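PDB 6ORI: EF0056 from Enterococcus faecalis, which is an enterococcal surface protein of unknown function, its N-terminal region built from immunoglobulin-like beta domains and probably linked to biofilm formation. Local coordinates for residues G57-N60 with I61-T65; Y267-E271 with R272-Y276; D325-L329 with I330-N334. All coordinates share one frame; numbering follows the deposited sequence.

Interaction 1: G57-N60 with I61-T65; sequences GKHN and IAAST
His59 lays the CD2 edge of its imidazole against the backbone just beyond it, where CD2 comes to 3.3 Å from Ile61 O, with the oxygen lying in the ring plane at that edge. Because CG sits between the backbone N and the carbonyl carbon (chi1 53°), the ring swings toward the loop that follows, CD2 leading. Ala63 CB approaches the same carbon, 4.1 Å from His59 CD2; a methyl is small enough to let the backbone pass beside the imidazole, and Ala63 also pairs through its backbone with Gly128. The ring nitrogens are taken up by other parts of the domain: ND1 is hydrogen-bonded to Tyr118 OH and NE2 to Gly128 O.

This is the end of strand 50-59, where the chain leaves the sheet for the loop leading to strand 68-74. Lys58 curls forward onto the next residue, its NZ 3.1 Å from His59 O and above the carbonyl plane (53° out of it), and it also bonds Thr132 O. Asn60 suits the exit because its amide can both accept and donate: OD1 pairs with Ser32 OG and ND2 with Lys289 O. The CA–CB bond of Ile61 points away from the strand end. With both imidazole nitrogens engaged, the ring is fixed in rotation, and its CD2-H edge, probably slightly polarised, faces the Ile61 carbonyl oxygen.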
# COMPACT_ATOMS: atom_id res chain seq x y z
N GLY A 57 -6.31 -7.71 -7.79
CA GLY A 57 -5.44 -7.60 -8.94
C GLY A 57 -6.13 -6.95 -10.09
O GLY A 57 -7.33 -7.13 -10.28
N LYS A 58 -5.38 -6.19 -10.87
CA LYS A 58 -5.93 -5.62 -12.09
C LYS A 58 -4.84 -5.47 -13.12
O LYS A 58 -3.70 -5.04 -12.83
CB LYS A 58 -6.61 -4.27 -11.84
CG LYS A 58 -7.06 -3.69 -13.18
CD LYS A 58 -7.82 -2.45 -13.08
CE LYS A 58 -7.93 -1.76 -14.44
NZ LYS A 58 -8.29 -2.65 -15.56
N HIS A 59 -5.20 -5.79 -14.36
CA HIS A 59 -4.35 -5.51 -15.51
C HIS A 59 -5.18 -4.88 -16.62
O HIS A 59 -6.42 -4.90 -16.59
CB HIS A 59 -3.55 -6.73 -15.97
CG HIS A 59 -4.38 -7.94 -16.22
ND1 HIS A 59 -4.83 -8.75 -15.20
CD2 HIS A 59 -4.84 -8.48 -17.37
CE1 HIS A 59 -5.54 -9.73 -15.72
NE2 HIS A 59 -5.58 -9.58 -17.03
N ASN A 60 -4.49 -4.27 -17.58
CA ASN A 60 -5.13 -3.35 -18.50
C ASN A 60 -5.14 -3.86 -19.93
O ASN A 60 -5.90 -3.34 -20.76
CB ASN A 60 -4.40 -2.00 -18.49
CG ASN A 60 -4.31 -1.38 -17.12
OD1 ASN A 60 -5.04 -1.74 -16.19
ND2 ASN A 60 -3.41 -0.42 -16.98
N ILE A 61 -4.33 -4.89 -20.19
CA ILE A 61 -4.23 -5.55 -21.49
C ILE A 61 -4.20 -7.04 -21.20
O ILE A 61 -3.61 -7.46 -20.21
CB ILE A 61 -2.93 -5.13 -22.23
CG1 ILE A 61 -2.92 -3.63 -22.50
CG2 ILE A 61 -2.76 -5.90 -23.53
CD1 ILE A 61 -4.05 -3.15 -23.41
N ALA A 62 -4.85 -7.84 -22.04
CA ALA A 62 -4.92 -9.26 -21.78
C ALA A 62 -3.53 -9.83 -21.50
O ALA A 62 -2.55 -9.44 -22.13
CB ALA A 62 -5.57 -9.97 -22.96
N ALA A 63 -3.46 -10.70 -20.51
CA ALA A 63 -2.22 -11.34 -20.12
C ALA A 63 -2.47 -12.83 -20.00
O ALA A 63 -3.61 -13.28 -19.88
CB ALA A 63 -1.72 -10.80 -18.80
N SER A 64 -1.41 -13.61 -20.03
CA SER A 64 -1.52 -15.06 -19.98
C SER A 64 -0.21 -15.66 -19.55
O SER A 64 0.79 -14.96 -19.42
CB SER A 64 -1.91 -15.63 -21.35
OG SER A 64 -0.97 -15.24 -22.33
N THR A 65 -0.28 -16.97 -19.35
CA THR A 65 0.85 -17.85 -19.04
C THR A 65 1.29 -17.83 -17.59
O THR A 65 0.95 -16.94 -16.83
CB THR A 65 2.14 -17.62 -19.90
OG1 THR A 65 2.94 -16.58 -19.36
CG2 THR A 65 1.84 -17.34 -21.36

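Interaction 2: Y267-E271 with R272-Y276; sequences YKIDE and RLVPY
Asp270 and Arg272 form a salt bridge across one intervening residue, the guanidinium gripping the carboxylate side-on: NE stands 3.0 Å from Asp270 OD1 and NH2 3.0 Å from Asp270 OD2. The bridge spans the turn at which strand 264-269 gives way to a short 3-10 segment, and the backbone N of Arg272 also donates to Asp270 OD1 (3.0 Å), which makes an Asx turn. That N-H uses the anti lone pair, whereas NE arrives on the syn side, so OD1 is held by two donors. The two planes are not coplanar but 57° apart, and NH2 meets OD2 from above the carboxylate. Asp is short enough to reach both the backbone and the arginine: its CG is anti to the backbone N (chi1 -167°), which carries the carboxylate forward to Arg272.

OD2 additionally accepts from Ile376 N, and Arg272 NH1 bonds Glu373 O. These links tie the turn to the start of strand 375-382, next to Asp374 of the calcium site; the Arg272 side chain is about 7 Å from the ion.

The backbone tightens the turn through Leu273 N to Asp270 O (2.9 Å) and a weak bond from Val274 N to Glu271 O. Apolar packing surrounds the turn. Leu273 rests on Phe375 and Phe377, while branched Val274 fits against Ile307 and Tyr316. From the strand, Ile269 meets Val274, in the conformer given here with Ile269 CG1 3.7 Å from Val274 CG2.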
# COMPACT_ATOMS: atom_id res chain seq x y z
N TYR A 267 -4.19 13.53 4.73
CA TYR A 267 -2.91 12.88 4.98
C TYR A 267 -2.55 13.15 6.43
O TYR A 267 -2.89 14.18 6.99
CB TYR A 267 -1.83 13.39 3.99
CG TYR A 267 -1.91 14.90 3.80
CD1 TYR A 267 -2.76 15.46 2.88
CD2 TYR A 267 -1.15 15.75 4.58
CE1 TYR A 267 -2.88 16.85 2.74
CE2 TYR A 267 -1.26 17.12 4.45
CZ TYR A 267 -2.12 17.67 3.53
OH TYR A 267 -2.24 19.04 3.43
N LYS A 268 -1.87 12.18 7.02
CA LYS A 268 -1.43 12.26 8.40
C LYS A 268 -0.04 11.70 8.49
O LYS A 268 0.24 10.61 7.97
CB LYS A 268 -2.36 11.47 9.33
CG LYS A 268 -2.02 11.63 10.81
CD LYS A 268 -2.99 10.82 11.68
CE LYS A 268 -2.82 11.16 13.16
NZ LYS A 268 -1.44 10.88 13.64
N ILE A 269 0.87 12.44 9.10
CA ILE A 269 2.23 11.94 9.27
C ILE A 269 2.57 11.84 10.74
O ILE A 269 2.11 12.63 11.57
CB ILE A 269 3.28 12.79 8.53
CG1 ILE A 269 3.56 14.12 9.25
CG2 ILE A 269 2.83 13.03 7.08
CD1 ILE A 269 4.82 14.82 8.77
N ASP A 270 3.41 10.86 11.03
CA ASP A 270 3.82 10.53 12.38
C ASP A 270 4.22 11.80 13.13
O ASP A 270 4.99 12.60 12.62
CB ASP A 270 5.01 9.57 12.29
CG ASP A 270 5.33 8.90 13.61
OD1 ASP A 270 5.76 9.59 14.56
OD2 ASP A 270 5.14 7.68 13.67
N GLU A 271 3.69 11.96 14.33
CA GLU A 271 3.92 13.18 15.10
C GLU A 271 5.41 13.48 15.29
O GLU A 271 5.81 14.63 15.31
CB GLU A 271 3.20 13.11 16.46
CG GLU A 271 3.60 11.95 17.34
CD GLU A 271 2.93 11.98 18.70
OE1 GLU A 271 2.57 13.08 19.16
OE2 GLU A 271 2.75 10.89 19.30
N ARG A 272 6.23 12.45 15.40
CA ARG A 272 7.66 12.68 15.59
C ARG A 272 8.34 13.34 14.40
O ARG A 272 9.36 14.03 14.54
CB ARG A 272 8.34 11.36 15.93
CG ARG A 272 7.94 10.79 17.27
CD ARG A 272 8.45 9.38 17.43
NE ARG A 272 7.75 8.49 16.51
CZ ARG A 272 8.23 7.34 16.06
NH1 ARG A 272 9.44 6.91 16.43
NH2 ARG A 272 7.49 6.62 15.24
N LEU A 273 7.80 13.13 13.20
CA LEU A 273 8.40 13.66 12.00
C LEU A 273 7.99 15.08 11.66
O LEU A 273 8.65 15.76 10.87
CB LEU A 273 8.09 12.75 10.82
CG LEU A 273 9.05 11.59 10.64
CD1 LEU A 273 8.44 10.64 9.60
CD2 LEU A 273 10.43 12.10 10.19
N VAL A 274 6.89 15.54 12.24
CA VAL A 274 6.35 16.84 11.88
C VAL A 274 7.38 17.99 11.92
O VAL A 274 7.50 18.72 10.95
CB VAL A 274 5.09 17.16 12.70
CG1 VAL A 274 4.62 18.60 12.43
CG2 VAL A 274 3.98 16.14 12.38
N PRO A 275 8.16 18.12 13.01
CA PRO A 275 9.16 19.20 13.02
C PRO A 275 10.31 19.03 12.04
O PRO A 275 11.07 19.97 11.81
CB PRO A 275 9.73 19.16 14.44
CG PRO A 275 8.87 18.28 15.21
CD PRO A 275 8.13 17.38 14.28
N TYR A 276 10.43 17.83 11.47
CA TYR A 276 11.48 17.53 10.50
C TYR A 276 10.99 17.55 9.05
O TYR A 276 11.73 17.19 8.12
CB TYR A 276 12.09 16.18 10.80
CG TYR A 276 12.78 16.14 12.13
CD1 TYR A 276 13.99 16.79 12.31
CD2 TYR A 276 12.22 15.49 13.22
CE1 TYR A 276 14.64 16.77 13.54
CE2 TYR A 276 12.86 15.46 14.44
CZ TYR A 276 14.06 16.10 14.59
OH TYR A 276 14.70 16.08 15.82

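Interaction 3: D325-L329 with I330-N334; sequences DLTKL and IDFAN
Leu326 and Ile330 bracket the Phe332 ring from different directions. The Leu326 methyl CD2 butts against the ring edge, in its plane, 3.8 Å from Phe332 CZ, whereas Ile330 CG2 sits 3.7 Å above one face, offset toward the rim. Leucine gives a forked end that can meet an edge, and beta-branched isoleucine has a methyl close to its backbone to lay over the ring. Its other arm, CD1, reaches the crotch of the leucine fork, 4.1 Å from Leu326 CG.

The bend behind these bumps is a short 3-10 turn, 326-328, opened by an Asx turn: Asp325 OD1 accepts from Thr327 N and, at 2.7 Å, from Thr327 OG1, both coming from the same face of the carboxylate. Placing OG1 between the backbone N and the carbonyl carbon (chi1 69°) turns CG2 toward the loop's return, obliquely beside the phenylalanine ring. There Asn334, its OD1 hydrogen-bonded to Tyr254 N, packs ND2 3.8 Å from the Thr327 CG2 methyl. Leu326 O then takes both Leu329 N and Ile330 N, the latter at 3.0 Å. A second Asx turn, Asp331 OD1 with Ala333 N, bends the chain around Phe332, whose ring stacks with Tyr254 of helix 254-257.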
# COMPACT_ATOMS: atom_id res chain seq x y z
N ASP A 325 -12.99 22.01 -8.13
CA ASP A 325 -12.91 20.89 -9.07
C ASP A 325 -11.69 20.04 -8.71
O ASP A 325 -10.57 20.29 -9.16
CB ASP A 325 -12.83 21.34 -10.53
CG ASP A 325 -12.76 20.18 -11.48
OD1 ASP A 325 -12.80 19.01 -11.02
OD2 ASP A 325 -12.68 20.42 -12.71
N LEU A 326 -11.93 19.01 -7.91
CA LEU A 326 -10.85 18.22 -7.36
C LEU A 326 -10.06 17.46 -8.41
O LEU A 326 -8.94 17.01 -8.13
CB LEU A 326 -11.38 17.25 -6.31
CG LEU A 326 -10.37 16.52 -5.41
CD1 LEU A 326 -9.43 17.46 -4.72
CD2 LEU A 326 -11.12 15.67 -4.41
N THR A 327 -10.60 17.34 -9.61
CA THR A 327 -9.85 16.70 -10.69
C THR A 327 -8.63 17.53 -11.10
O THR A 327 -7.76 17.03 -11.82
CB THR A 327 -10.70 16.41 -11.95
OG1 THR A 327 -11.06 17.63 -12.61
CG2 THR A 327 -11.93 15.61 -11.59
N LYS A 328 -8.52 18.78 -10.65
CA LYS A 328 -7.32 19.58 -10.88
C LYS A 328 -6.15 19.04 -10.02
O LYS A 328 -4.97 19.26 -10.36
CB LYS A 328 -7.58 21.04 -10.55
CG LYS A 328 -8.51 21.72 -11.54
CD LYS A 328 -8.61 23.21 -11.26
CE LYS A 328 -9.99 23.60 -10.78
NZ LYS A 328 -10.02 24.92 -10.09
N LEU A 329 -6.47 18.38 -8.91
CA LEU A 329 -5.43 17.91 -7.99
C LEU A 329 -5.19 16.40 -8.05
O LEU A 329 -4.07 15.94 -7.77
CB LEU A 329 -5.77 18.25 -6.55
CG LEU A 329 -6.06 19.71 -6.23
CD1 LEU A 329 -6.24 19.90 -4.76
CD2 LEU A 329 -4.95 20.62 -6.75
N ILE A 330 -6.23 15.65 -8.38
CA ILE A 330 -6.15 14.19 -8.39
C ILE A 330 -6.62 13.68 -9.74
O ILE A 330 -7.66 14.10 -10.22
CB ILE A 330 -7.05 13.58 -7.29
CG1 ILE A 330 -6.57 13.99 -5.89
CG2 ILE A 330 -7.16 12.05 -7.42
CD1 ILE A 330 -7.53 13.60 -4.74
N ASP A 331 -5.86 12.76 -10.34
CA ASP A 331 -6.31 12.09 -11.54
C ASP A 331 -7.15 10.89 -11.07
O ASP A 331 -6.62 9.88 -10.60
CB ASP A 331 -5.15 11.66 -12.44
CG ASP A 331 -5.62 11.15 -13.79
OD1 ASP A 331 -6.72 10.58 -13.87
OD2 ASP A 331 -4.88 11.33 -14.78
N PHE A 332 -8.46 11.03 -11.17
CA PHE A 332 -9.38 9.99 -10.72
C PHE A 332 -9.55 8.87 -11.73
O PHE A 332 -10.32 7.95 -11.48
CB PHE A 332 -10.75 10.59 -10.42
CG PHE A 332 -10.85 11.28 -9.08
CD1 PHE A 332 -11.21 10.59 -7.94
CD2 PHE A 332 -10.59 12.64 -8.98
CE1 PHE A 332 -11.32 11.23 -6.73
CE2 PHE A 332 -10.68 13.27 -7.75
CZ PHE A 332 -11.04 12.54 -6.64
N ALA A 333 -8.84 8.95 -12.86
CA ALA A 333 -9.04 7.97 -13.94
C ALA A 333 -10.53 7.88 -14.24
O ALA A 333 -11.11 6.79 -14.22
CB ALA A 333 -8.45 6.61 -13.55
N ASN A 334 -11.16 9.04 -14.49
CA ASN A 334 -12.60 9.11 -14.57
C ASN A 334 -13.16 8.16 -15.61
O ASN A 334 -12.66 8.09 -16.75
CB ASN A 334 -13.10 10.54 -14.89
CG ASN A 334 -12.98 11.52 -13.70
OD1 ASN A 334 -13.19 11.19 -12.52
ND2 ASN A 334 -12.68 12.77 -14.03

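In the fold
Following the chain from the N terminus, the three contacts come in series and neither nest nor cross. Interaction 1 closes the corner where strand 50-59 of the ten-stranded antiparallel sheet enters the loop to strand 68-74. Interaction 2 lies in the later part of the chain, where strand 264-269 of the four-stranded sheet turns toward strand 277-284 of the five-stranded one, near the calcium ion. Interaction 3 folds the loop joining strand 318-322 back to strand 340-348, again between those two sheets. Interactions 1 and 2 lie on opposite sides of the chain's centre, their centres about 38 Å apart, while interaction 3 approaches interaction 1 to about 8 Å between nearest atoms.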